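Cytochrome c552 (Thermochromatium tepidum, PDB 5ZE8) is a low-potential, five-heme cytochrome c that probably carries electrons in a thermophilic purple sulfur photosynthetic bacterium. Local coordinates at residues K63-S68 and C102-A107; H276-L281 and A424-A429; H310-G315 and R319-K324. One frame throughout, in Å; residues are numbered along the deposited sequence.

Interaction 1 (K63-S68 and C102-A107). With HEC (heme c), chain C.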
# COMPACT_ATOMS: atom_id res chain seq x y z
N LYS A 63 11.40 -3.22 1.19
CA LYS A 63 11.85 -2.66 -0.10
C LYS A 63 11.40 -1.25 -0.33
O LYS A 63 11.22 -0.85 -1.46
CB LYS A 63 11.35 -3.54 -1.23
CG LYS A 63 11.75 -5.00 -1.03
CD LYS A 63 11.05 -5.92 -2.05
CE LYS A 63 11.15 -7.37 -1.70
NZ LYS A 63 10.41 -8.18 -2.70
N SER A 64 11.22 -0.47 0.74
CA SER A 64 10.52 0.85 0.61
C SER A 64 11.38 2.00 0.20
O SER A 64 10.84 3.03 -0.14
CB SER A 64 9.90 1.16 2.02
OG SER A 64 10.85 1.32 3.01
N THR A 65 12.70 1.81 0.20
CA THR A 65 13.56 2.95 -0.08
C THR A 65 13.74 3.09 -1.57
O THR A 65 13.51 2.18 -2.35
CB THR A 65 14.93 2.92 0.59
OG1 THR A 65 15.73 2.03 -0.19
CG2 THR A 65 14.88 2.49 2.04
N ALA A 66 14.23 4.28 -1.95
CA ALA A 66 14.59 4.53 -3.31
C ALA A 66 15.66 3.65 -3.89
O ALA A 66 15.75 3.53 -5.12
CB ALA A 66 14.92 5.97 -3.44
N LEU A 67 16.41 2.95 -3.05
CA LEU A 67 17.39 1.93 -3.47
C LEU A 67 16.74 0.65 -3.87
O LEU A 67 17.29 -0.09 -4.71
CB LEU A 67 18.41 1.72 -2.35
CG LEU A 67 19.20 3.00 -1.99
CD1 LEU A 67 20.08 2.72 -0.81
CD2 LEU A 67 19.99 3.47 -3.21
N SER A 68 15.61 0.32 -3.26
CA SER A 68 15.03 -1.04 -3.42
C SER A 68 13.74 -1.13 -4.18
O SER A 68 13.37 -2.26 -4.55
CB SER A 68 14.78 -1.72 -2.08
OG SER A 68 15.96 -1.93 -1.36
N CYS A 102 8.36 8.25 5.85
CA CYS A 102 7.53 7.01 5.60
C CYS A 102 8.32 5.91 4.94
O CYS A 102 8.14 4.76 5.27
CB CYS A 102 6.27 7.25 4.76
SG CYS A 102 5.24 8.61 5.52
N HIS A 103 9.18 6.27 3.96
CA HIS A 103 9.92 5.28 3.13
C HIS A 103 11.27 4.89 3.72
O HIS A 103 11.79 3.83 3.35
CB HIS A 103 10.14 5.78 1.72
CG HIS A 103 8.93 5.84 0.85
ND1 HIS A 103 8.65 4.83 -0.06
CD2 HIS A 103 7.92 6.80 0.70
CE1 HIS A 103 7.53 5.14 -0.70
NE2 HIS A 103 7.06 6.32 -0.27
N ALA A 104 11.89 5.71 4.58
CA ALA A 104 13.17 5.36 5.18
C ALA A 104 13.19 5.91 6.59
O ALA A 104 14.01 6.77 6.93
CB ALA A 104 14.32 5.82 4.32
N PRO A 105 12.31 5.40 7.46
CA PRO A 105 12.11 6.02 8.75
C PRO A 105 13.31 6.16 9.59
O PRO A 105 13.47 7.19 10.28
CB PRO A 105 10.98 5.17 9.39
CG PRO A 105 11.00 3.90 8.62
CD PRO A 105 11.36 4.29 7.23
N ASN A 106 14.22 5.17 9.62
CA ASN A 106 15.37 5.35 10.48
C ASN A 106 16.38 6.36 9.97
O ASN A 106 17.07 6.96 10.81
CB ASN A 106 16.05 4.02 10.69
CG ASN A 106 15.08 2.95 11.27
OD1 ASN A 106 14.30 3.20 12.24
ND2 ASN A 106 15.25 1.71 10.76
N ALA A 107 16.39 6.56 8.68
CA ALA A 107 17.23 7.64 8.08
C ALA A 107 16.64 8.99 8.48
O ALA A 107 17.37 9.83 8.92
CB ALA A 107 17.32 7.50 6.58
FE HEC C . 5.33 7.34 -1.00
CHA HEC C . 4.04 4.46 -2.38
CHB HEC C . 6.83 8.05 -3.97
CHC HEC C . 6.34 10.31 0.20
CHD HEC C . 3.84 6.66 1.96
NA HEC C . 5.43 6.53 -2.79
C1A HEC C . 4.83 5.29 -3.18
C2A HEC C . 4.97 5.08 -4.59
C3A HEC C . 5.72 6.08 -5.05
C4A HEC C . 5.98 6.96 -3.95
CMA HEC C . 6.15 6.34 -6.46
CAA HEC C . 4.53 3.89 -5.36
CBA HEC C . 5.59 2.77 -5.13
CGA HEC C . 5.36 1.44 -5.77
O1A HEC C . 6.21 0.48 -5.74
O2A HEC C . 4.27 1.18 -6.38
NB HEC C . 6.48 8.85 -1.76
C1B HEC C . 7.05 8.92 -2.95
C2B HEC C . 7.87 10.09 -3.00
C3B HEC C . 7.73 10.82 -1.87
C4B HEC C . 6.78 10.00 -1.07
CMB HEC C . 8.69 10.44 -4.20
CAB HEC C . 8.29 12.11 -1.45
CBB HEC C . 8.26 13.16 -2.40
NC HEC C . 5.11 8.30 0.72
C1C HEC C . 5.55 9.60 1.07
C2C HEC C . 5.15 9.97 2.38
C3C HEC C . 4.48 8.89 2.91
C4C HEC C . 4.49 7.87 1.86
CMC HEC C . 5.49 11.25 3.06
CAC HEC C . 3.87 8.75 4.25
CBC HEC C . 2.94 9.76 4.60
ND HEC C . 4.25 5.86 -0.34
C1D HEC C . 3.74 5.70 0.91
C2D HEC C . 2.95 4.49 1.02
C3D HEC C . 2.95 3.92 -0.18
C4D HEC C . 3.77 4.78 -1.04
CMD HEC C . 2.23 4.06 2.25
CAD HEC C . 2.28 2.60 -0.58
CBD HEC C . 0.96 3.00 -1.15
CGD HEC C . 0.14 1.83 -1.69
O1D HEC C . 0.43 0.68 -1.48
O2D HEC C . -0.85 2.07 -2.46

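Interaction 2 (H276-L281 and A424-A429). With HEC (heme c), chain E.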
# COMPACT_ATOMS: atom_id res chain seq x y z
N HIS A 276 1.53 -5.35 -5.03
CA HIS A 276 2.61 -6.09 -5.64
C HIS A 276 2.33 -7.60 -5.56
O HIS A 276 3.21 -8.40 -5.95
CB HIS A 276 3.94 -5.74 -4.98
CG HIS A 276 4.47 -4.39 -5.32
ND1 HIS A 276 4.01 -3.24 -4.73
CD2 HIS A 276 5.38 -3.99 -6.24
CE1 HIS A 276 4.63 -2.19 -5.26
NE2 HIS A 276 5.54 -2.65 -6.13
N HIS A 277 1.18 -8.02 -5.02
CA HIS A 277 0.90 -9.40 -4.75
C HIS A 277 -0.44 -9.81 -5.35
O HIS A 277 -1.49 -9.56 -4.82
CB HIS A 277 0.99 -9.58 -3.26
CG HIS A 277 2.39 -9.43 -2.81
ND1 HIS A 277 3.33 -10.41 -3.03
CD2 HIS A 277 3.09 -8.34 -2.42
CE1 HIS A 277 4.52 -9.97 -2.66
NE2 HIS A 277 4.41 -8.71 -2.31
N GLU A 278 -0.32 -10.54 -6.44
CA GLU A 278 -1.47 -11.05 -7.17
C GLU A 278 -2.49 -11.89 -6.36
O GLU A 278 -3.66 -11.73 -6.48
CB GLU A 278 -0.94 -11.79 -8.46
CG GLU A 278 -1.97 -12.59 -9.23
CD GLU A 278 -1.36 -13.49 -10.36
OE1 GLU A 278 -1.90 -14.62 -10.61
OE2 GLU A 278 -0.37 -13.07 -10.99
N ALA A 279 -2.09 -12.78 -5.43
CA ALA A 279 -3.13 -13.44 -4.61
C ALA A 279 -3.94 -12.57 -3.76
O ALA A 279 -5.16 -12.78 -3.58
CB ALA A 279 -2.47 -14.55 -3.77
N MET A 280 -3.34 -11.51 -3.21
CA MET A 280 -4.07 -10.61 -2.42
C MET A 280 -5.07 -9.87 -3.35
O MET A 280 -6.16 -9.57 -2.95
CB MET A 280 -3.08 -9.62 -1.74
CG MET A 280 -3.70 -8.83 -0.71
SD MET A 280 -4.12 -9.89 0.73
CE MET A 280 -4.65 -8.57 1.83
N LEU A 281 -4.56 -9.39 -4.46
CA LEU A 281 -5.42 -8.64 -5.40
C LEU A 281 -6.64 -9.47 -5.86
O LEU A 281 -7.70 -8.98 -5.97
CB LEU A 281 -4.60 -8.24 -6.61
CG LEU A 281 -3.60 -7.08 -6.33
CD1 LEU A 281 -2.63 -7.00 -7.48
CD2 LEU A 281 -4.36 -5.81 -6.13
N ALA A 424 3.09 -4.02 -16.23
CA ALA A 424 2.04 -4.73 -16.98
C ALA A 424 0.75 -4.75 -16.19
O ALA A 424 0.77 -4.86 -14.95
CB ALA A 424 2.45 -6.14 -17.23
N PRO A 425 -0.38 -4.59 -16.88
CA PRO A 425 -1.63 -4.86 -16.19
C PRO A 425 -1.66 -6.25 -15.56
O PRO A 425 -1.11 -7.21 -16.16
CB PRO A 425 -2.67 -4.75 -17.28
CG PRO A 425 -2.05 -3.97 -18.36
CD PRO A 425 -0.59 -4.31 -18.32
N VAL A 426 -2.25 -6.33 -14.37
CA VAL A 426 -2.41 -7.53 -13.63
C VAL A 426 -3.83 -8.00 -13.77
O VAL A 426 -4.73 -7.35 -13.33
CB VAL A 426 -2.04 -7.36 -12.10
CG1 VAL A 426 -2.17 -8.68 -11.41
CG2 VAL A 426 -0.62 -6.76 -11.93
N LEU A 427 -4.01 -9.22 -14.31
CA LEU A 427 -5.37 -9.79 -14.39
C LEU A 427 -5.78 -10.28 -13.03
O LEU A 427 -5.19 -11.25 -12.49
CB LEU A 427 -5.42 -10.97 -15.44
CG LEU A 427 -6.78 -11.64 -15.60
CD1 LEU A 427 -7.79 -10.64 -16.13
CD2 LEU A 427 -6.68 -12.82 -16.60
N ILE A 428 -6.78 -9.66 -12.44
CA ILE A 428 -7.20 -9.97 -11.09
C ILE A 428 -8.57 -10.65 -10.95
O ILE A 428 -8.94 -11.05 -9.87
CB ILE A 428 -7.08 -8.75 -10.11
CG1 ILE A 428 -8.04 -7.58 -10.45
CG2 ILE A 428 -5.63 -8.26 -10.10
CD1 ILE A 428 -8.30 -6.55 -9.31
N ALA A 429 -9.37 -10.73 -12.05
CA ALA A 429 -10.65 -11.39 -12.04
C ALA A 429 -11.04 -11.70 -13.45
O ALA A 429 -10.78 -10.92 -14.37
CB ALA A 429 -11.75 -10.57 -11.41
FE HEC E . 2.80 0.03 5.14
CHA HEC E . 3.30 -0.41 1.80
CHB HEC E . 0.20 -2.20 5.06
CHC HEC E . 2.56 0.24 8.55
CHD HEC E . 5.06 2.66 5.17
NA HEC E . 1.95 -1.07 3.72
C1A HEC E . 2.28 -1.15 2.37
C2A HEC E . 1.41 -2.08 1.68
C3A HEC E . 0.53 -2.50 2.62
C4A HEC E . 0.93 -1.96 3.89
CMA HEC E . -0.60 -3.51 2.44
CAA HEC E . 1.40 -2.35 0.22
CBA HEC E . 2.34 -3.50 -0.11
CGA HEC E . 2.39 -3.73 -1.62
O1A HEC E . 2.68 -2.81 -2.42
O2A HEC E . 2.26 -4.89 -2.10
NB HEC E . 1.57 -0.82 6.51
C1B HEC E . 0.54 -1.66 6.30
C2B HEC E . -0.11 -1.94 7.54
C3B HEC E . 0.53 -1.27 8.52
C4B HEC E . 1.67 -0.61 7.86
CMB HEC E . -1.34 -2.84 7.68
CAB HEC E . 0.34 -1.30 9.99
CBB HEC E . 0.27 -2.64 10.55
NC HEC E . 3.63 1.16 6.54
C1C HEC E . 3.44 1.12 7.86
C2C HEC E . 4.25 2.10 8.62
C3C HEC E . 4.92 2.77 7.66
C4C HEC E . 4.56 2.21 6.37
CMC HEC E . 4.24 2.31 10.13
CAC HEC E . 5.89 3.96 7.79
CBC HEC E . 6.85 3.97 8.80
ND HEC E . 3.89 0.91 3.77
C1D HEC E . 4.75 1.99 3.94
C2D HEC E . 5.40 2.33 2.69
C3D HEC E . 4.95 1.48 1.76
C4D HEC E . 4.00 0.58 2.46
CMD HEC E . 6.35 3.46 2.57
CAD HEC E . 5.32 1.50 0.25
CBD HEC E . 6.77 1.23 -0.02
CGD HEC E . 7.03 1.18 -1.52
O1D HEC E . 6.19 0.74 -2.35
O2D HEC E . 8.16 1.61 -1.91

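Interaction 3 (H310-G315 and R319-K324). With HEC (heme c), chain F.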
# COMPACT_ATOMS: atom_id res chain seq x y z
N HIS A 310 -11.55 0.37 2.82
CA HIS A 310 -10.99 1.53 2.15
C HIS A 310 -11.41 1.41 0.69
O HIS A 310 -11.95 0.40 0.28
CB HIS A 310 -9.47 1.64 2.34
CG HIS A 310 -8.69 0.34 2.14
ND1 HIS A 310 -8.62 -0.39 0.96
CD2 HIS A 310 -7.91 -0.34 3.03
CE1 HIS A 310 -7.84 -1.44 1.15
NE2 HIS A 310 -7.39 -1.43 2.40
N ALA A 311 -11.14 2.45 -0.09
CA ALA A 311 -11.36 2.33 -1.54
C ALA A 311 -10.56 1.19 -2.18
O ALA A 311 -9.58 0.64 -1.62
CB ALA A 311 -11.05 3.63 -2.27
N MET A 312 -11.00 0.81 -3.39
CA MET A 312 -10.27 -0.13 -4.16
C MET A 312 -10.05 0.48 -5.53
O MET A 312 -11.01 0.61 -6.26
CB MET A 312 -10.99 -1.46 -4.30
CG MET A 312 -10.40 -2.45 -5.28
SD MET A 312 -8.65 -2.77 -5.14
CE MET A 312 -8.37 -4.07 -6.38
N PRO A 313 -8.83 0.86 -5.89
CA PRO A 313 -7.60 0.71 -5.15
C PRO A 313 -7.28 1.89 -4.26
O PRO A 313 -7.27 3.08 -4.70
CB PRO A 313 -6.56 0.58 -6.28
CG PRO A 313 -7.11 1.50 -7.37
CD PRO A 313 -8.58 1.35 -7.27
N THR A 314 -6.90 1.62 -3.03
CA THR A 314 -6.47 2.67 -2.12
C THR A 314 -4.98 2.99 -2.30
O THR A 314 -4.25 2.30 -2.99
CB THR A 314 -6.78 2.29 -0.66
OG1 THR A 314 -6.81 3.47 0.16
CG2 THR A 314 -5.82 1.23 -0.12
N GLY A 315 -4.53 4.01 -1.58
CA GLY A 315 -3.15 4.41 -1.47
C GLY A 315 -2.66 5.35 -2.57
O GLY A 315 -3.20 6.43 -2.72
N ARG A 319 -2.67 4.28 -8.67
CA ARG A 319 -3.27 3.02 -8.79
C ARG A 319 -4.59 3.13 -9.59
O ARG A 319 -5.39 4.06 -9.42
CB ARG A 319 -3.62 2.43 -7.43
CG ARG A 319 -2.53 2.27 -6.44
CD ARG A 319 -1.38 1.47 -7.00
NE ARG A 319 -0.47 1.03 -5.95
CZ ARG A 319 0.84 1.19 -5.91
NH1 ARG A 319 1.52 0.71 -4.89
NH2 ARG A 319 1.47 1.90 -6.89
N ASN A 320 -4.81 2.12 -10.41
CA ASN A 320 -6.03 2.08 -11.20
C ASN A 320 -6.45 0.71 -11.64
O ASN A 320 -5.62 -0.15 -11.82
CB ASN A 320 -5.88 3.02 -12.39
CG ASN A 320 -4.84 2.56 -13.38
OD1 ASN A 320 -5.17 1.81 -14.30
ND2 ASN A 320 -3.56 2.94 -13.15
N LEU A 321 -7.73 0.51 -11.83
CA LEU A 321 -8.25 -0.72 -12.45
C LEU A 321 -8.98 -0.39 -13.71
O LEU A 321 -9.46 0.75 -13.94
CB LEU A 321 -9.29 -1.38 -11.57
CG LEU A 321 -9.25 -1.24 -10.07
CD1 LEU A 321 -10.48 -1.84 -9.37
CD2 LEU A 321 -7.97 -1.85 -9.56
N TYR A 322 -9.14 -1.42 -14.55
CA TYR A 322 -10.05 -1.25 -15.68
C TYR A 322 -10.68 -2.57 -16.01
O TYR A 322 -10.06 -3.58 -15.78
CB TYR A 322 -9.37 -0.65 -16.89
CG TYR A 322 -8.22 -1.35 -17.54
CD1 TYR A 322 -8.42 -2.39 -18.44
CD2 TYR A 322 -6.89 -1.02 -17.28
CE1 TYR A 322 -7.35 -3.02 -19.05
CE2 TYR A 322 -5.82 -1.61 -17.92
CZ TYR A 322 -6.06 -2.66 -18.79
OH TYR A 322 -5.00 -3.29 -19.39
N LEU A 323 -11.93 -2.48 -16.56
CA LEU A 323 -12.72 -3.62 -16.96
C LEU A 323 -12.62 -3.75 -18.48
O LEU A 323 -12.83 -2.81 -19.17
CB LEU A 323 -14.17 -3.42 -16.59
CG LEU A 323 -15.16 -4.33 -17.30
CD1 LEU A 323 -14.97 -5.80 -16.79
CD2 LEU A 323 -16.53 -3.88 -17.00
N LYS A 324 -12.30 -4.94 -18.96
CA LYS A 324 -12.48 -5.29 -20.38
C LYS A 324 -13.59 -6.32 -20.49
O LYS A 324 -13.49 -7.36 -19.91
CB LYS A 324 -11.22 -5.86 -20.92
CG LYS A 324 -10.08 -4.90 -20.95
CD LYS A 324 -10.20 -3.87 -22.09
CE LYS A 324 -9.93 -4.43 -23.48
NZ LYS A 324 -8.59 -5.00 -23.63
FE HEC F . -6.09 -2.78 3.23
CHA HEC F . -4.91 -3.34 0.16
CHB HEC F . -3.73 -0.36 3.77
CHC HEC F . -7.46 -2.08 6.30
CHD HEC F . -8.12 -5.52 2.94
NA HEC F . -4.61 -1.96 2.19
C1A HEC F . -4.31 -2.31 0.86
C2A HEC F . -3.21 -1.52 0.39
C3A HEC F . -2.89 -0.71 1.45
C4A HEC F . -3.74 -0.97 2.54
CMA HEC F . -1.81 0.38 1.50
CAA HEC F . -2.60 -1.53 -1.04
CBA HEC F . -3.40 -0.65 -1.99
CGA HEC F . -2.87 -0.60 -3.40
O1A HEC F . -1.90 0.15 -3.70
O2A HEC F . -3.42 -1.34 -4.27
NB HEC F . -5.70 -1.49 4.76
C1B HEC F . -4.63 -0.63 4.77
C2B HEC F . -4.63 0.10 5.99
C3B HEC F . -5.70 -0.33 6.77
C4B HEC F . -6.36 -1.35 5.92
CMB HEC F . -3.66 1.22 6.39
CAB HEC F . -6.26 0.14 8.05
CBB HEC F . -6.57 1.51 8.09
NC HEC F . -7.52 -3.63 4.39
C1C HEC F . -7.93 -3.15 5.60
C2C HEC F . -8.84 -4.12 6.14
C3C HEC F . -9.03 -5.13 5.24
C4C HEC F . -8.21 -4.78 4.10
CMC HEC F . -9.45 -4.04 7.54
CAC HEC F . -9.90 -6.38 5.27
CBC HEC F . -11.27 -6.21 5.55
ND HEC F . -6.47 -4.07 1.83
C1D HEC F . -7.27 -5.20 1.88
C2D HEC F . -7.14 -6.02 0.65
C3D HEC F . -6.27 -5.41 -0.17
C4D HEC F . -5.87 -4.21 0.62
CMD HEC F . -7.90 -7.26 0.39
CAD HEC F . -5.76 -5.82 -1.52
CBD HEC F . -6.08 -4.79 -2.58
CGD HEC F . -4.91 -3.99 -3.12
O1D HEC F . -3.75 -4.35 -2.95
O2D HEC F . -5.22 -2.99 -3.75

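Interaction 1 (K63-S68 and C102-A107)
His103 closes a C-X-X-C-H heme-binding motif, and Ser64, from the loop between helices 50-57 and 70-79, holds its imidazole ring at the ND1 edge. His103 NE2 binds the iron of the chain C heme at 2.1 Å. One residue earlier, Cys102 SG is joined to vinyl-derived CAC by a covalent thioether bond of 1.9 Å. The far nitrogen of the ring points away from the iron. His103 ND1 donates to the backbone Ser64 O at 2.8 Å, with an N-H...O angle of 152°. The oxygen lies only 8° out of the ring plane, and the donor lies in the carbonyl plane of Ser64. This bond should hinder rotation of the imidazole about its bond to iron. It would probably also make the ring a stronger electron donor to the metal.

A second bond runs the other way. Ser64 OG donates to His103 O at 2.7 Å, tilted out of that carbonyl plane. The hydroxyl reaches it because OG sits between the backbone N and the carbonyl carbon (chi1 63°). Each residue therefore gives a side-chain donor to the other's carbonyl. Thr65 CG2 lies 3.6 Å from His103 O and also touches Ala104 CB. Thr65 OG1 accepts from Leu67 N at 3.1 Å, forming an ST turn. All four touching residues are buried. His61 O lies within hydrogen-bonding reach of the Ser64 hydroxyl, whose one proton must be shared between the two carbonyls. The ring of His72 stacks on that of His103. Proximal histidine held through ND1 by a backbone carbonyl is a familiar feature of c-type heme sites.

Interaction 2 (H276-L281 and A424-A429)
Leu281 on helix 278-283 and Ile428 on strand 426-434 bring their backbones closest, with CA atoms 6.1 Å apart, and both point their side chains toward the opposing segment. Leu281 CB sits 3.6 Å from Ile428 CG2, and the two side chains meet at a slant. Ile428 CG2 lies anti to its carbonyl carbon (CG1 at chi1 66°), which turns this methyl toward the helix. Leu281 CD1 reaches along to Val426 CG1 at 4.3 Å. Glu278 CB brushes the same methyl, while its carboxylate pairs with Lys282 through OE1. The contact is apolar and partly buried.

It sets a short helix on one face of the antiparallel sheet, over its edge strand 426-434 and the neighbouring strand 397-405. A classic beta bulge lies at this point, with Ile428 and Ala429 both facing Leu402. Tyr404, on the neighbouring strand, also touches Leu281.

The start of the 276-281 segment turns to the chain E heme instead. His276 ND1 donates to propionate O1A at 2.7 Å, at an angle of 156°, with the oxygen at the ring edge in its plane. The backbone His276 N donates to O2A of the same carboxylate at 3.1 Å. One residue thus grips both oxygens. A leucine in place of His276 would probably leave O1A without its imidazole donor and the carboxylate less firmly fixed in its rotation. Gly274 N also bonds this heme. The edge of the His277 ring comes next to the carboxylate, with CD2 3.6 Å from O2A.

Interaction 3 (H310-G315 and R319-K324)
Pro313 packs on Arg319 and Leu321, where a heme-binding loop with a cis peptide bond before Pro313 runs into strand 320-328 of the antiparallel sheet. Pro313 and Arg319 cross at a slant, with Pro313 CG 3.6 Å from Arg319 CB. Pro313 CD meets the Leu321 side chain end-on, 3.9 Å from its branch point CG. Met312 crosses Leu321 at roughly a right angle. Its chain bends at chi2 (50°), and its CE ends 3.9 Å from Leu321 CD2.

The loop also positions an axial heme ligand. His310 NE2 binds the iron of the chain F heme at 2.0 Å, and His260 supplies the other axial ligand. His310 ND1 donates to Ala311 O at 2.9 Å, nearly in the ring plane. Thr314 CG2 covers one face of the same ring near its rim. These two contacts should limit turning of the imidazole.

The Arg319 end leaves Pro313 and goes to the hemes. Its NH2 bonds a propionate of the chain C heme and Leu406 O. Meanwhile, the guanidinium edge turns to the chain F heme, where Arg319 NE donates to propionate O1A at 2.8 Å and 163°.

Interaction 1 comes first along the chain, in the part related to cytochrome c554. Interaction 3 follows, lying between the two segments of interaction 2. The centres of interactions 2 and 3 are 11 Å apart, and both reach the same antiparallel sheet. They touch directly: Ile428 CD1 lies 3.8 Å from Met312 CE. Interaction 1 is about 24 Å, centre to centre, from each of the others. It is tied to interaction 3 through the chain C heme, which His103 ligates and Arg319 bonds. Ser64 also lies near the chain E heme held by His276. Residues of the contacts thus line parts of three neighbouring heme sites, consistent with electron transfer among them, and join that cluster to the sheet.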